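Local coordinates for protein auracyanin A (Chloroflexus aurantiacus, PDB 2AAN) that carries one copper ion and probably serves as a soluble electron acceptor for the membrane-bound alternative complex III, at residues G17-E29 with K34-T46. Residues are numbered along the deposited sequence; the frame is centred on the assembly and turned at random.
Sequences GPVTIEIGSKGEE and KTELTVSAGQTVT
Val19 and Thr20 pair in parallel with Val45 and Thr46, and backbone bonds join the two strands. Val19 N donates to Thr44 O, Thr46 N returns a bond to Val19 O at 2.9 Å, and Ile21 N reaches Thr46 O at 2.7 Å. A water ties Val19 O to Thr46 OG1, a hydroxyl that also bonds Thr110 on the next strand, 106-112.

Two side chains add polar links to backbone carbonyls. With its CG opposite the main-chain nitrogen (chi1 -178°) and the rest extended, Gln43 carries its amide to Gly17, the first ordered residue, where NE2 donates to Gly17 O at 2.9 Å, nearly straight (167°) and close to both the amide and the carbonyl planes. Its OE1 accepts from Ser40 N at 3.1 Å, so both ends of the amide are held and its flip is settled; Val19 CG1 lies 3.6 Å from NE2. A leucine here would probably leave Gly17 O and Ser40 N without these partners and let the first ordered residues drift from the turn at 40-43. Farther along, Lys34 stretches out so that NZ meets Glu22 O at 2.7 Å, in the carbonyl plane.

Apolar contacts fill the space toward strand 36-39. Ile21 forks: CG2 touches Leu37 CD2 (3.6 Å), while CD1 is pressed tightly against Val39 CG1 (3.3 Å) and also meets Val45 CG1. Ile23 CD1 rests near Leu37 CD1. Here strand 19-24, paired with 44-50 in one sheet, packs on 36-39 of the other, the two-sheet sandwich of the cupredoxin fold.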
# COMPACT_ATOMS: atom_id res chain seq x y z
N GLY A 17 -14.37 15.87 3.23
CA GLY A 17 -14.60 15.82 1.85
C GLY A 17 -13.51 15.05 1.10
O GLY A 17 -12.44 14.79 1.64
N PRO A 18 -13.78 14.66 -0.15
CA PRO A 18 -12.78 13.84 -0.82
C PRO A 18 -11.42 14.52 -1.00
O PRO A 18 -11.34 15.70 -1.41
CB PRO A 18 -13.42 13.55 -2.17
CG PRO A 18 -14.85 13.76 -1.97
CD PRO A 18 -14.96 14.87 -0.99
N VAL A 19 -10.36 13.77 -0.72
CA VAL A 19 -9.00 14.24 -0.85
C VAL A 19 -8.12 13.24 -1.59
O VAL A 19 -8.41 12.04 -1.65
CB VAL A 19 -8.34 14.49 0.50
CG1 VAL A 19 -9.05 15.60 1.23
CG2 VAL A 19 -8.26 13.16 1.35
N THR A 20 -7.08 13.76 -2.21
CA THR A 20 -6.07 12.92 -2.76
C THR A 20 -4.88 13.03 -1.80
O THR A 20 -4.54 14.10 -1.33
CB THR A 20 -5.63 13.34 -4.17
OG1 THR A 20 -6.70 13.13 -5.09
CG2 THR A 20 -4.42 12.54 -4.63
N ILE A 21 -4.26 11.90 -1.53
CA ILE A 21 -3.00 11.89 -0.80
C ILE A 21 -1.93 11.40 -1.78
O ILE A 21 -2.05 10.32 -2.37
CB ILE A 21 -3.05 11.00 0.42
CG1 ILE A 21 -4.01 11.57 1.45
CG2 ILE A 21 -1.65 10.87 1.02
CD1 ILE A 21 -4.33 10.60 2.53
N GLU A 22 -0.90 12.22 -1.96
CA GLU A 22 0.21 11.88 -2.84
C GLU A 22 1.20 11.07 -2.05
O GLU A 22 1.54 11.41 -0.94
CB GLU A 22 0.93 13.12 -3.33
CG GLU A 22 0.06 14.26 -3.74
CD GLU A 22 -0.46 14.13 -5.12
OE1 GLU A 22 -1.23 15.02 -5.51
OE2 GLU A 22 -0.09 13.16 -5.82
N ILE A 23 1.68 9.98 -2.62
CA ILE A 23 2.76 9.23 -1.97
C ILE A 23 3.56 8.59 -3.05
O ILE A 23 3.06 8.36 -4.14
CB ILE A 23 2.22 8.20 -0.94
CG1 ILE A 23 3.35 7.54 -0.16
CG2 ILE A 23 1.28 7.18 -1.60
CD1 ILE A 23 2.87 6.75 1.03
N GLY A 24 4.82 8.30 -2.76
CA GLY A 24 5.64 7.67 -3.77
C GLY A 24 6.67 6.78 -3.13
O GLY A 24 6.69 6.61 -1.93
N SER A 25 7.50 6.18 -3.97
CA SER A 25 8.67 5.50 -3.48
C SER A 25 9.71 6.59 -3.12
O SER A 25 9.75 7.66 -3.71
CB SER A 25 9.21 4.54 -4.51
OG SER A 25 9.81 5.21 -5.60
N LYS A 26 10.56 6.28 -2.17
CA LYS A 26 11.66 7.18 -1.83
C LYS A 26 12.74 6.89 -2.86
O LYS A 26 13.66 6.13 -2.62
CB LYS A 26 12.11 6.92 -0.42
CG LYS A 26 13.13 7.95 0.07
CD LYS A 26 13.85 7.48 1.30
CE LYS A 26 15.11 8.31 1.55
NZ LYS A 26 14.70 9.71 1.84
N GLY A 27 12.58 7.46 -4.05
CA GLY A 27 13.53 7.24 -5.16
C GLY A 27 13.71 5.76 -5.45
O GLY A 27 12.74 5.04 -5.70
N GLU A 28 14.95 5.31 -5.40
CA GLU A 28 15.30 3.93 -5.69
C GLU A 28 15.26 3.02 -4.45
O GLU A 28 15.48 1.83 -4.56
CB GLU A 28 16.68 3.87 -6.33
CG GLU A 28 16.76 4.61 -7.63
CD GLU A 28 15.89 4.02 -8.71
OE1 GLU A 28 15.59 4.78 -9.66
OE2 GLU A 28 15.49 2.83 -8.60
N GLU A 29 14.93 3.59 -3.29
CA GLU A 29 14.96 2.84 -2.04
C GLU A 29 13.70 1.99 -1.88
O GLU A 29 12.67 2.26 -2.48
CB GLU A 29 15.01 3.81 -0.85
CG GLU A 29 16.27 4.64 -0.80
CD GLU A 29 17.51 3.78 -0.59
OE1 GLU A 29 17.43 2.76 0.13
OE2 GLU A 29 18.56 4.14 -1.15
N LYS A 34 6.61 8.77 2.34
CA LYS A 34 5.87 9.18 3.50
C LYS A 34 5.63 7.91 4.33
O LYS A 34 5.15 6.87 3.81
CB LYS A 34 4.52 9.81 3.11
CG LYS A 34 4.59 10.99 2.14
CD LYS A 34 3.24 11.65 1.97
CE LYS A 34 3.28 12.88 1.09
NZ LYS A 34 1.85 13.37 0.90
N THR A 35 5.94 8.00 5.61
CA THR A 35 5.79 6.86 6.51
C THR A 35 4.59 7.04 7.41
O THR A 35 4.24 6.14 8.17
CB THR A 35 7.01 6.58 7.42
OG1 THR A 35 7.36 7.75 8.17
CG2 THR A 35 8.16 6.07 6.61
N GLU A 36 3.93 8.18 7.26
CA GLU A 36 2.63 8.26 7.82
C GLU A 36 1.65 9.23 7.18
O GLU A 36 2.02 10.29 6.72
CB GLU A 36 2.71 8.41 9.31
CG GLU A 36 2.79 9.82 9.73
CD GLU A 36 1.81 10.13 10.82
OE1 GLU A 36 1.64 9.28 11.71
OE2 GLU A 36 1.23 11.23 10.79
N LEU A 37 0.41 8.78 7.17
CA LEU A 37 -0.72 9.49 6.57
C LEU A 37 -1.83 9.57 7.59
O LEU A 37 -2.00 8.65 8.37
CB LEU A 37 -1.22 8.74 5.35
CG LEU A 37 -0.19 8.40 4.28
CD1 LEU A 37 -0.81 7.55 3.17
CD2 LEU A 37 0.47 9.66 3.70
N THR A 38 -2.54 10.69 7.62
CA THR A 38 -3.64 10.87 8.54
C THR A 38 -4.85 11.27 7.74
O THR A 38 -4.77 12.16 6.90
CB THR A 38 -3.36 11.96 9.57
OG1 THR A 38 -2.19 11.63 10.29
CG2 THR A 38 -4.52 12.05 10.56
N VAL A 39 -5.95 10.57 7.98
CA VAL A 39 -7.23 10.86 7.34
C VAL A 39 -8.29 10.77 8.43
O VAL A 39 -7.99 10.38 9.56
CB VAL A 39 -7.53 9.90 6.17
CG1 VAL A 39 -6.48 10.08 5.04
CG2 VAL A 39 -7.58 8.44 6.62
N SER A 40 -9.53 11.09 8.06
CA SER A 40 -10.70 10.95 8.96
C SER A 40 -11.46 9.69 8.60
O SER A 40 -11.53 9.33 7.44
CB SER A 40 -11.65 12.14 8.82
OG SER A 40 -10.92 13.36 8.78
N ALA A 41 -12.07 9.05 9.59
CA ALA A 41 -12.86 7.86 9.33
C ALA A 41 -14.01 8.17 8.33
O ALA A 41 -14.64 9.21 8.41
CB ALA A 41 -13.43 7.31 10.64
N GLY A 42 -14.24 7.29 7.38
CA GLY A 42 -15.33 7.44 6.41
C GLY A 42 -15.00 8.39 5.26
O GLY A 42 -15.75 8.47 4.28
N GLN A 43 -13.90 9.14 5.38
CA GLN A 43 -13.49 10.07 4.34
C GLN A 43 -13.12 9.32 3.06
O GLN A 43 -12.50 8.26 3.13
CB GLN A 43 -12.29 10.90 4.83
CG GLN A 43 -11.82 11.94 3.85
CD GLN A 43 -10.76 12.85 4.42
OE1 GLN A 43 -9.97 12.46 5.27
NE2 GLN A 43 -10.77 14.11 3.97
N THR A 44 -13.50 9.90 1.91
CA THR A 44 -13.07 9.39 0.60
C THR A 44 -11.63 9.86 0.34
O THR A 44 -11.36 11.07 0.25
CB THR A 44 -13.99 9.84 -0.58
OG1 THR A 44 -15.33 9.42 -0.34
CG2 THR A 44 -13.54 9.23 -1.90
N VAL A 45 -10.74 8.87 0.25
CA VAL A 45 -9.30 9.04 0.07
C VAL A 45 -8.89 8.42 -1.26
O VAL A 45 -9.21 7.26 -1.53
CB VAL A 45 -8.48 8.30 1.17
CG1 VAL A 45 -6.94 8.60 1.00
CG2 VAL A 45 -8.97 8.67 2.55
N THR A 46 -8.28 9.23 -2.13
CA THR A 46 -7.62 8.73 -3.32
C THR A 46 -6.11 8.76 -3.01
O THR A 46 -5.54 9.81 -2.74
CB THR A 46 -7.95 9.56 -4.59
OG1 THR A 46 -9.38 9.51 -4.86
CG2 THR A 46 -7.19 8.99 -5.81
O HOH W 1 -10.73 11.38 -3.43